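Local coordinates for protein aspartate aminotransferase (Rhodobacter sphaeroides, PDB 3NRA) that probably transfers the amino group of L-aspartate to 2-oxoglutarate, giving oxaloacetate and L-glutamate, with pyridoxal 5'-phosphate as cofactor, at residues 77-88 / 100-108; 242-250 / 262-271. All blocks are in the same frame, centred on the assembly; numbering follows the deposited sequence. Where two conformers were deposited one is given.

Interaction 1 (77-88 / 100-108)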
loop_
_atom_site.group_PDB
_atom_site.type_symbol
_atom_site.label_atom_id
_atom_site.label_comp_id
_atom_site.label_asym_id
_atom_site.label_seq_id
_atom_site.Cartn_x
_atom_site.Cartn_y
_atom_site.Cartn_z
ATOM N N TYR B 77 0.565 -8.827 -9.888
ATOM C CA TYR B 77 0.777 -7.539 -9.165
ATOM C C TYR B 77 -0.225 -6.463 -9.578
ATOM O O TYR B 77 -0.719 -5.729 -8.738
ATOM C CB TYR B 77 2.209 -6.990 -9.360
ATOM C CG TYR B 77 3.330 -7.915 -8.939
ATOM C CD1 TYR B 77 3.343 -8.509 -7.691
ATOM C CD2 TYR B 77 4.405 -8.176 -9.803
ATOM C CE1 TYR B 77 4.380 -9.351 -7.301
ATOM C CE2 TYR B 77 5.443 -9.031 -9.428
ATOM C CZ TYR B 77 5.429 -9.604 -8.178
ATOM O OH TYR B 77 6.449 -10.461 -7.800
ATOM N N ARG B 78 -0.549 -6.402 -10.863
ATOM C CA ARG B 78 -1.578 -5.439 -11.367
ATOM C C ARG B 78 -3.047 -5.790 -11.020
ATOM O O ARG B 78 -3.948 -4.990 -11.273
ATOM C CB ARG B 78 -1.435 -5.244 -12.874
ATOM C CG ARG B 78 -1.829 -6.411 -13.720
ATOM C CD ARG B 78 -1.437 -6.196 -15.181
ATOM N NE ARG B 78 0.009 -6.228 -15.390
ATOM C CZ ARG B 78 0.608 -6.302 -16.586
ATOM N NH1 ARG B 78 -0.110 -6.336 -17.727
ATOM N NH2 ARG B 78 1.943 -6.350 -16.646
ATOM N N GLY B 79 -3.273 -6.993 -10.499
ATOM C CA GLY B 79 -4.574 -7.391 -9.971
ATOM C C GLY B 79 -5.065 -8.637 -10.659
ATOM O O GLY B 79 -4.663 -8.927 -11.776
ATOM N N ASP B 80 -5.955 -9.354 -9.988
ATOM C CA ASP B 80 -6.582 -10.564 -10.525
ATOM C C ASP B 80 -7.111 -10.353 -11.976
ATOM O O ASP B 80 -7.854 -9.408 -12.252
ATOM C CB ASP B 80 -7.704 -11.037 -9.584
ATOM C CG ASP B 80 -8.418 -12.303 -10.102
ATOM O OD1 ASP B 80 -9.230 -12.206 -11.064
ATOM O OD2 ASP B 80 -8.163 -13.381 -9.564
ATOM N N LEU B 81 -6.675 -11.213 -12.886
ATOM C CA LEU B 81 -7.022 -11.096 -14.307
ATOM C C LEU B 81 -8.530 -11.215 -14.553
ATOM O O LEU B 81 -9.113 -10.394 -15.226
ATOM C CB LEU B 81 -6.292 -12.169 -15.116
ATOM C CG LEU B 81 -6.419 -12.109 -16.657
ATOM C CD1 LEU B 81 -5.862 -10.789 -17.222
ATOM C CD2 LEU B 81 -5.698 -13.338 -17.291
ATOM N N GLY B 82 -9.150 -12.241 -13.991
ATOM C CA GLY B 82 -10.607 -12.420 -14.121
ATOM C C GLY B 82 -11.413 -11.189 -13.675
ATOM O O GLY B 82 -12.385 -10.815 -14.322
ATOM N N ILE B 83 -10.963 -10.525 -12.610
ATOM C CA ILE B 83 -11.669 -9.370 -12.067
ATOM C C ILE B 83 -11.412 -8.144 -12.956
ATOM O O ILE B 83 -12.328 -7.377 -13.262
ATOM C CB ILE B 83 -11.287 -9.129 -10.569
ATOM C CG1 ILE B 83 -11.751 -10.331 -9.727
ATOM C CG2 ILE B 83 -11.950 -7.851 -10.023
ATOM C CD1 ILE B 83 -11.220 -10.350 -8.340
ATOM N N ARG B 84 -10.193 -7.999 -13.438
ATOM C CA ARG B 84 -9.929 -6.943 -14.417
ATOM C C ARG B 84 -10.787 -7.076 -15.692
ATOM O O ARG B 84 -11.377 -6.092 -16.149
ATOM C CB ARG B 84 -8.464 -6.893 -14.766
ATOM C CG ARG B 84 -7.667 -6.149 -13.752
ATOM C CD ARG B 84 -6.277 -5.954 -14.211
ATOM N NE ARG B 84 -5.504 -7.182 -14.085
ATOM C CZ ARG B 84 -4.715 -7.734 -15.026
ATOM N NH1 ARG B 84 -4.557 -7.193 -16.247
ATOM N NH2 ARG B 84 -4.049 -8.846 -14.722
ATOM N N ASP B 85 -10.901 -8.299 -16.214
ATOM C CA ASP B 85 -11.766 -8.577 -17.350
ATOM C C ASP B 85 -13.259 -8.289 -17.083
ATOM O O ASP B 85 -13.963 -7.861 -17.980
ATOM C CB ASP B 85 -11.594 -10.035 -17.816
ATOM C CG ASP B 85 -10.253 -10.286 -18.513
ATOM O OD1 ASP B 85 -9.590 -9.304 -18.956
ATOM O OD2 ASP B 85 -9.876 -11.477 -18.633
ATOM N N LEU B 86 -13.729 -8.561 -15.871
ATOM C CA LEU B 86 -15.102 -8.195 -15.472
ATOM C C LEU B 86 -15.245 -6.669 -15.387
ATOM O O LEU B 86 -16.256 -6.119 -15.787
ATOM C CB LEU B 86 -15.485 -8.789 -14.115
ATOM C CG LEU B 86 -16.296 -10.075 -14.023
ATOM C CD1 LEU B 86 -16.448 -10.438 -12.528
ATOM C CD2 LEU B 86 -17.705 -9.978 -14.715
ATOM N N LEU B 87 -14.246 -5.998 -14.828
ATOM C CA LEU B 87 -14.394 -4.574 -14.493
ATOM C C LEU B 87 -14.299 -3.648 -15.704
ATOM O O LEU B 87 -15.014 -2.646 -15.776
ATOM C CB LEU B 87 -13.375 -4.154 -13.452
ATOM C CG LEU B 87 -13.602 -4.537 -11.988
ATOM C CD1 LEU B 87 -12.460 -3.862 -11.133
ATOM C CD2 LEU B 87 -14.954 -4.127 -11.475
ATOM N N ALA B 88 -13.436 -3.990 -16.660
ATOM C CA ALA B 88 -13.113 -3.089 -17.779
ATOM C C ALA B 88 -14.365 -2.634 -18.559
ATOM O O ALA B 88 -14.524 -1.424 -18.827
ATOM C CB ALA B 88 -12.070 -3.761 -18.733
ATOM N N ASP B 100 -8.927 -0.993 -21.301
ATOM C CA ASP B 100 -8.151 -2.160 -21.648
ATOM C C ASP B 100 -7.817 -2.967 -20.370
ATOM O O ASP B 100 -6.931 -2.585 -19.615
ATOM C CB ASP B 100 -6.879 -1.688 -22.352
ATOM C CG ASP B 100 -5.936 -2.824 -22.725
ATOM O OD1 ASP B 100 -6.201 -3.996 -22.388
ATOM O OD2 ASP B 100 -4.904 -2.516 -23.351
ATOM N N ALA B 101 -8.519 -4.086 -20.157
ATOM C CA ALA B 101 -8.287 -4.954 -18.969
ATOM C C ALA B 101 -6.836 -5.441 -18.806
ATOM O O ALA B 101 -6.331 -5.550 -17.675
ATOM C CB ALA B 101 -9.214 -6.178 -19.009
ATOM N N ARG B 102 -6.192 -5.740 -19.932
ATOM C CA ARG B 102 -4.925 -6.437 -19.896
ATOM C C ARG B 102 -3.767 -5.486 -19.595
ATOM O O ARG B 102 -3.016 -5.727 -18.675
ATOM C CB ARG B 102 -4.706 -7.226 -21.210
ATOM C CG ARG B 102 -5.816 -8.298 -21.504
ATOM C CD ARG B 102 -6.245 -9.047 -20.217
ATOM N NE ARG B 102 -7.176 -10.155 -20.419
ATOM C CZ ARG B 102 -6.848 -11.378 -20.859
ATOM N NH1 ARG B 102 -5.609 -11.650 -21.289
ATOM N NH2 ARG B 102 -7.791 -12.331 -20.911
ATOM N N ASP B 103 -3.660 -4.395 -20.352
ATOM C CA ASP B 103 -2.531 -3.467 -20.216
ATOM C C ASP B 103 -2.899 -2.050 -19.753
ATOM O O ASP B 103 -2.004 -1.225 -19.543
ATOM C CB ASP B 103 -1.775 -3.382 -21.544
ATOM C CG ASP B 103 -1.345 -4.752 -22.063
ATOM O OD1 ASP B 103 -0.942 -5.594 -21.241
ATOM O OD2 ASP B 103 -1.400 -4.972 -23.288
ATOM N N GLY B 104 -4.189 -1.757 -19.599
ATOM C CA GLY B 104 -4.613 -0.404 -19.246
ATOM C C GLY B 104 -5.424 -0.285 -17.970
ATOM O O GLY B 104 -6.197 0.659 -17.829
ATOM N N LEU B 105 -5.280 -1.257 -17.055
ATOM C CA LEU B 105 -6.125 -1.330 -15.843
ATOM C C LEU B 105 -5.349 -1.992 -14.715
ATOM O O LEU B 105 -4.888 -3.089 -14.862
ATOM C CB LEU B 105 -7.411 -2.098 -16.103
ATOM C CG LEU B 105 -8.362 -2.275 -14.906
ATOM C CD1 LEU B 105 -8.791 -0.899 -14.259
ATOM C CD2 LEU B 105 -9.574 -3.063 -15.329
ATOM N N ILE B 106 -5.199 -1.277 -13.603
ATOM C CA ILE B 106 -4.502 -1.782 -12.428
ATOM C C ILE B 106 -5.441 -1.683 -11.249
ATOM O O ILE B 106 -6.203 -0.703 -11.151
ATOM C CB ILE B 106 -3.187 -0.982 -12.149
ATOM C CG1 ILE B 106 -2.401 -1.616 -11.015
ATOM C CG2 ILE B 106 -3.485 0.485 -11.843
ATOM C CD1 ILE B 106 -0.928 -1.015 -10.828
ATOM N N ILE B 107 -5.429 -2.733 -10.394
ATOM C CA ILE B 107 -6.103 -2.719 -9.114
ATOM C C ILE B 107 -5.108 -2.433 -7.988
ATOM O O ILE B 107 -4.066 -3.086 -7.901
ATOM C CB ILE B 107 -6.769 -4.043 -8.809
ATOM C CG1 ILE B 107 -7.725 -4.452 -9.958
ATOM C CG2 ILE B 107 -7.537 -3.936 -7.452
ATOM C CD1 ILE B 107 -8.424 -5.839 -9.744
ATOM N N THR B 108 -5.476 -1.501 -7.096
ATOM C CA THR B 108 -4.533 -0.854 -6.170
ATOM C C THR B 108 -5.081 -0.858 -4.724
ATOM O O THR B 108 -6.314 -1.036 -4.514
ATOM C CB THR B 108 -4.306 0.624 -6.548
ATOM O OG1 THR B 108 -5.565 1.287 -6.585
ATOM C CG2 THR B 108 -3.609 0.769 -7.916
HETATM O O HOH W 1 -3.253 -5.657 -7.257
#
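The guanidinium of R84 turns its edge to the carbonyl of A101, NH1 donating to A101 O (2.8 Å), while R78 CG lies over the centre of one face. NE and NH2 share G79 O side-on, the oxygen lying within 10° of the guanidinium plane. That double hold on one oxygen fixes the rotation of the group, and E76 adds a salt bridge to NH2. R78 offers its own edge to the same loop: NH1 donates to R102 O at 3.1 Å, nearly in the guanidinium plane. Its CG comes between the backbone N and the carbonyl carbon (chi1 70°), which puts the start of the chain above R84 before it bends toward the loop. In the conformer of R102 described here, one of two, L81 CD1 sits 3.5 Å above the guanidinium plane, toward the rim. The edge faces the nearly coplanar carboxylate of D85: NE reaches the syn lone pair of OD1 (2.9 Å) and NH2 meets OD2 (3.2 Å). Helix 81-95, N-capped by D80 OD1 accepting from I83 N, here packs beside strand 105-108, an edge strand of the seven-stranded mixed sheet in the large domain of fold type I pyridoxal-phosphate enzymes. The turn before the helix is joined to that strand by I107 N donating almost straight to R78 O (2.8 Å), and by a water that donates to both Y77 O and I107 O. At G79 the backbone (phi 124°) suits a residue without a side chain, and a CB would run into I107 CG1. Beyond it I107 CD1 touches I83 CG2 and the aliphatic stem of R84. L105 CD2 lies against R84 CG and A88 CB, and A88 CB meets A101 CB at 3.8 Å.

Interaction 2 (242-250 / 262-271)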
loop_
_atom_site.group_PDB
_atom_site.type_symbol
_atom_site.label_atom_id
_atom_site.label_comp_id
_atom_site.label_asym_id
_atom_site.label_seq_id
_atom_site.Cartn_x
_atom_site.Cartn_y
_atom_site.Cartn_z
ATOM N N ALA B 242 -6.093 9.563 -25.205
ATOM C CA ALA B 242 -6.364 8.576 -24.164
ATOM C C ALA B 242 -5.083 8.085 -23.471
ATOM O O ALA B 242 -5.099 7.741 -22.277
ATOM C CB ALA B 242 -7.152 7.375 -24.757
ATOM N N GLU B 243 -3.986 8.042 -24.220
ATOM C CA GLU B 243 -2.717 7.558 -23.698
ATOM C C GLU B 243 -1.932 8.589 -22.879
ATOM O O GLU B 243 -0.827 8.298 -22.427
ATOM C CB GLU B 243 -1.855 7.004 -24.852
ATOM C CG GLU B 243 -2.446 5.718 -25.496
ATOM C CD GLU B 243 -2.653 4.591 -24.470
ATOM O OE1 GLU B 243 -1.700 4.290 -23.718
ATOM O OE2 GLU B 243 -3.777 4.037 -24.393
ATOM N N ASN B 244 -2.505 9.769 -22.656
ATOM C CA ASN B 244 -1.950 10.701 -21.699
ATOM C C ASN B 244 -2.917 11.015 -20.564
ATOM O O ASN B 244 -2.794 12.055 -19.937
ATOM C CB ASN B 244 -1.530 12.012 -22.397
ATOM C CG ASN B 244 -0.516 11.787 -23.508
ATOM O OD1 ASN B 244 -0.767 12.127 -24.678
ATOM N ND2 ASN B 244 0.641 11.236 -23.152
ATOM N N VAL B 245 -3.869 10.119 -20.305
ATOM C CA VAL B 245 -4.775 10.281 -19.218
ATOM C C VAL B 245 -4.771 9.015 -18.367
ATOM O O VAL B 245 -4.809 7.894 -18.885
ATOM C CB VAL B 245 -6.202 10.583 -19.702
ATOM C CG1 VAL B 245 -7.154 10.761 -18.502
ATOM C CG2 VAL B 245 -6.223 11.833 -20.627
ATOM N N VAL B 246 -4.694 9.207 -17.064
ATOM C CA VAL B 246 -4.949 8.157 -16.102
ATOM C C VAL B 246 -6.106 8.619 -15.226
ATOM O O VAL B 246 -6.089 9.725 -14.717
ATOM C CB VAL B 246 -3.707 7.873 -15.262
ATOM C CG1 VAL B 246 -4.002 6.861 -14.158
ATOM C CG2 VAL B 246 -2.578 7.373 -16.172
ATOM N N THR B 247 -7.135 7.794 -15.128
ATOM C CA THR B 247 -8.273 8.065 -14.277
ATOM C C THR B 247 -8.214 7.103 -13.137
ATOM O O THR B 247 -7.929 5.915 -13.337
ATOM C CB THR B 247 -9.581 7.875 -15.031
ATOM O OG1 THR B 247 -9.572 8.689 -16.210
ATOM C CG2 THR B 247 -10.797 8.271 -14.164
ATOM N N ILE B 248 -8.458 7.599 -11.932
ATOM C CA ILE B 248 -8.464 6.751 -10.758
ATOM C C ILE B 248 -9.778 6.900 -10.029
ATOM O O ILE B 248 -10.354 7.955 -10.013
ATOM C CB ILE B 248 -7.243 7.010 -9.817
ATOM C CG1 ILE B 248 -7.345 8.335 -9.084
ATOM C CG2 ILE B 248 -5.893 6.975 -10.624
ATOM C CD1 ILE B 248 -6.074 8.620 -8.167
HETATM N N MSE B 249 -10.280 5.791 -9.516
HETATM C CA MSE B 249 -11.450 5.779 -8.696
HETATM C C MSE B 249 -11.582 4.403 -8.064
HETATM O O MSE B 249 -10.796 3.505 -8.341
HETATM C CB MSE B 249 -12.723 6.113 -9.517
HETATM C CG MSE B 249 -12.979 5.191 -10.698
HETATM SE SE MSE B 249 -14.488 5.743 -11.702
HETATM C CE MSE B 249 -15.843 5.496 -10.336
ATOM N N GLY B 250 -12.567 4.256 -7.185
ATOM C CA GLY B 250 -12.797 2.996 -6.524
ATOM C C GLY B 250 -14.056 3.013 -5.653
ATOM O O GLY B 250 -14.782 4.000 -5.634
ATOM N N LEU B 262 -9.460 -0.849 -1.708
ATOM C CA LEU B 262 -9.447 -1.139 -3.131
ATOM C C LEU B 262 -9.605 0.111 -3.944
ATOM O O LEU B 262 -10.376 0.993 -3.590
ATOM C CB LEU B 262 -10.572 -2.134 -3.500
ATOM C CG LEU B 262 -10.455 -3.478 -2.805
ATOM C CD1 LEU B 262 -11.797 -4.156 -2.787
ATOM C CD2 LEU B 262 -9.373 -4.341 -3.493
ATOM N N GLY B 263 -8.816 0.213 -5.016
ATOM C CA GLY B 263 -8.977 1.252 -5.995
ATOM C C GLY B 263 -8.576 0.717 -7.318
ATOM O O GLY B 263 -8.029 -0.388 -7.409
ATOM N N VAL B 264 -8.838 1.487 -8.361
ATOM C CA VAL B 264 -8.331 1.157 -9.684
ATOM C C VAL B 264 -7.801 2.374 -10.373
ATOM O O VAL B 264 -8.201 3.515 -10.047
ATOM C CB VAL B 264 -9.404 0.533 -10.589
ATOM C CG1 VAL B 264 -9.886 -0.796 -10.007
ATOM C CG2 VAL B 264 -10.558 1.536 -10.837
ATOM N N ALA B 265 -6.902 2.136 -11.328
ATOM C CA ALA B 265 -6.444 3.161 -12.255
ATOM C C ALA B 265 -6.498 2.600 -13.668
ATOM O O ALA B 265 -6.243 1.406 -13.883
ATOM C CB ALA B 265 -5.087 3.583 -11.932
ATOM N N PHE B 266 -6.852 3.445 -14.615
ATOM C CA PHE B 266 -6.965 3.015 -15.998
ATOM C C PHE B 266 -6.733 4.118 -16.969
ATOM O O PHE B 266 -6.949 5.301 -16.661
ATOM C CB PHE B 266 -8.348 2.340 -16.272
ATOM C CG PHE B 266 -9.555 3.132 -15.764
ATOM C CD1 PHE B 266 -9.970 3.028 -14.423
ATOM C CD2 PHE B 266 -10.323 3.880 -16.637
ATOM C CE1 PHE B 266 -11.101 3.691 -13.976
ATOM C CE2 PHE B 266 -11.437 4.564 -16.195
ATOM C CZ PHE B 266 -11.846 4.459 -14.862
ATOM N N GLY B 267 -6.280 3.728 -18.145
ATOM C CA GLY B 267 -5.843 4.666 -19.145
ATOM C C GLY B 267 -4.490 4.288 -19.681
ATOM O O GLY B 267 -4.277 3.137 -20.070
ATOM N N SER B 268 -3.572 5.271 -19.707
ATOM C CA SER B 268 -2.333 5.173 -20.463
ATOM C C SER B 268 -1.565 3.877 -20.211
ATOM O O SER B 268 -1.203 3.589 -19.063
ATOM C CB SER B 268 -1.421 6.334 -20.098
ATOM O OG SER B 268 -0.184 6.196 -20.767
ATOM N N ARG B 269 -1.273 3.138 -21.279
ATOM C CA ARG B 269 -0.574 1.897 -21.106
ATOM C C ARG B 269 0.871 2.091 -20.585
ATOM O O ARG B 269 1.299 1.331 -19.719
ATOM C CB ARG B 269 -0.633 1.049 -22.374
ATOM C CG ARG B 269 -2.034 0.458 -22.593
ATOM C CD ARG B 269 -2.133 -0.298 -23.868
ATOM N NE ARG B 269 -2.381 0.588 -24.978
ATOM C CZ ARG B 269 -3.587 1.003 -25.340
ATOM N NH1 ARG B 269 -4.663 0.610 -24.659
ATOM N NH2 ARG B 269 -3.714 1.819 -26.371
ATOM N N ALA B 270 1.589 3.104 -21.086
ATOM C CA ALA B 270 2.934 3.376 -20.619
ATOM C C ALA B 270 2.922 3.718 -19.115
ATOM O O ALA B 270 3.727 3.211 -18.363
ATOM C CB ALA B 270 3.587 4.530 -21.441
ATOM N N ILE B 271 1.974 4.534 -18.681
ATOM C CA ILE B 271 1.963 4.961 -17.297
ATOM C C ILE B 271 1.483 3.823 -16.368
ATOM O O ILE B 271 2.062 3.598 -15.314
ATOM C CB ILE B 271 1.105 6.228 -17.081
ATOM C CG1 ILE B 271 1.695 7.420 -17.884
ATOM C CG2 ILE B 271 1.039 6.548 -15.592
ATOM C CD1 ILE B 271 0.778 8.666 -17.937
HETATM O O HOH W 2 0.822 4.487 -23.628
HETATM O O HOH W 3 -5.227 2.164 -22.420
HETATM O O HOH W 4 -8.078 7.136 -18.240
#
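E243 and R269 meet at the start of helix 269-282, where the glutamate fills several needs at once. OE1 accepts from R269 N on its syn lone pair (2.7 Å) and takes a further hydrogen bond from a water that in turn accepts from A270 N. OE2 hangs over one face of the R269 guanidinium, 3.0 Å from NH2 in the conformer described, one of two; no N-H points at it, so only the charges attract. A second water donates to OE2 and to G267 O. The bend at chi2 (-57°) turns the carboxylate back over the helix end, whose dipole would be expected to favour its negative charge. With a lysine in place of E243, R269 N would probably lose its acceptor and two positive groups would face each other at this helix end. S268 is the N-cap: OG donates to E243 O (2.8 Å) from above the carbonyl plane and accepts a weak bond from I271 N, while S268 N donates to V245 O. Strands 245-249 and 263-267 then run as an antiparallel pair inside the large-domain sheet of the aminotransferase fold, with A217 of strand 214-218 bonding V246 and I248 on the far edge. T247 and F266 are a hydrogen-bonded pair, N to O both ways (2.9 Å from T247 N to F266 O), as are M249 and V264. F266 O also accepts from a water that lies 3.0 Å from T247 OG1. On this face T247 CB makes a CH-pi contact over the F266 ring, 4.2 Å from its centroid, and M249 CG lies at the ring edge. On the face turned to helix 110-120, I248 CG2 touches A265 CB (3.7 Å). Nearer the strand start, V246 CG2 packs on I271 CG2 of helix 269-282.

Overall arrangement
Chain order takes interaction 1 first: it closes the 11-residue link 89-99, mostly the rest of helix 81-95, that returns the chain to strand 105-108. Interaction 2 opens much later and closes the loop 251-261, which carries K253, seen here as the lysine bound to pyridoxal phosphate. The two are in series, neither crossing nor enclosing the other. They meet in the sheet, where strands 105-108 and 263-267 are antiparallel neighbours: I106 N probably donates to A265 O and T108 N to G263 O. With centres about 11 Å apart, they join helix 81-95, the edge strand and the antiparallel pair leading to strand 214-218.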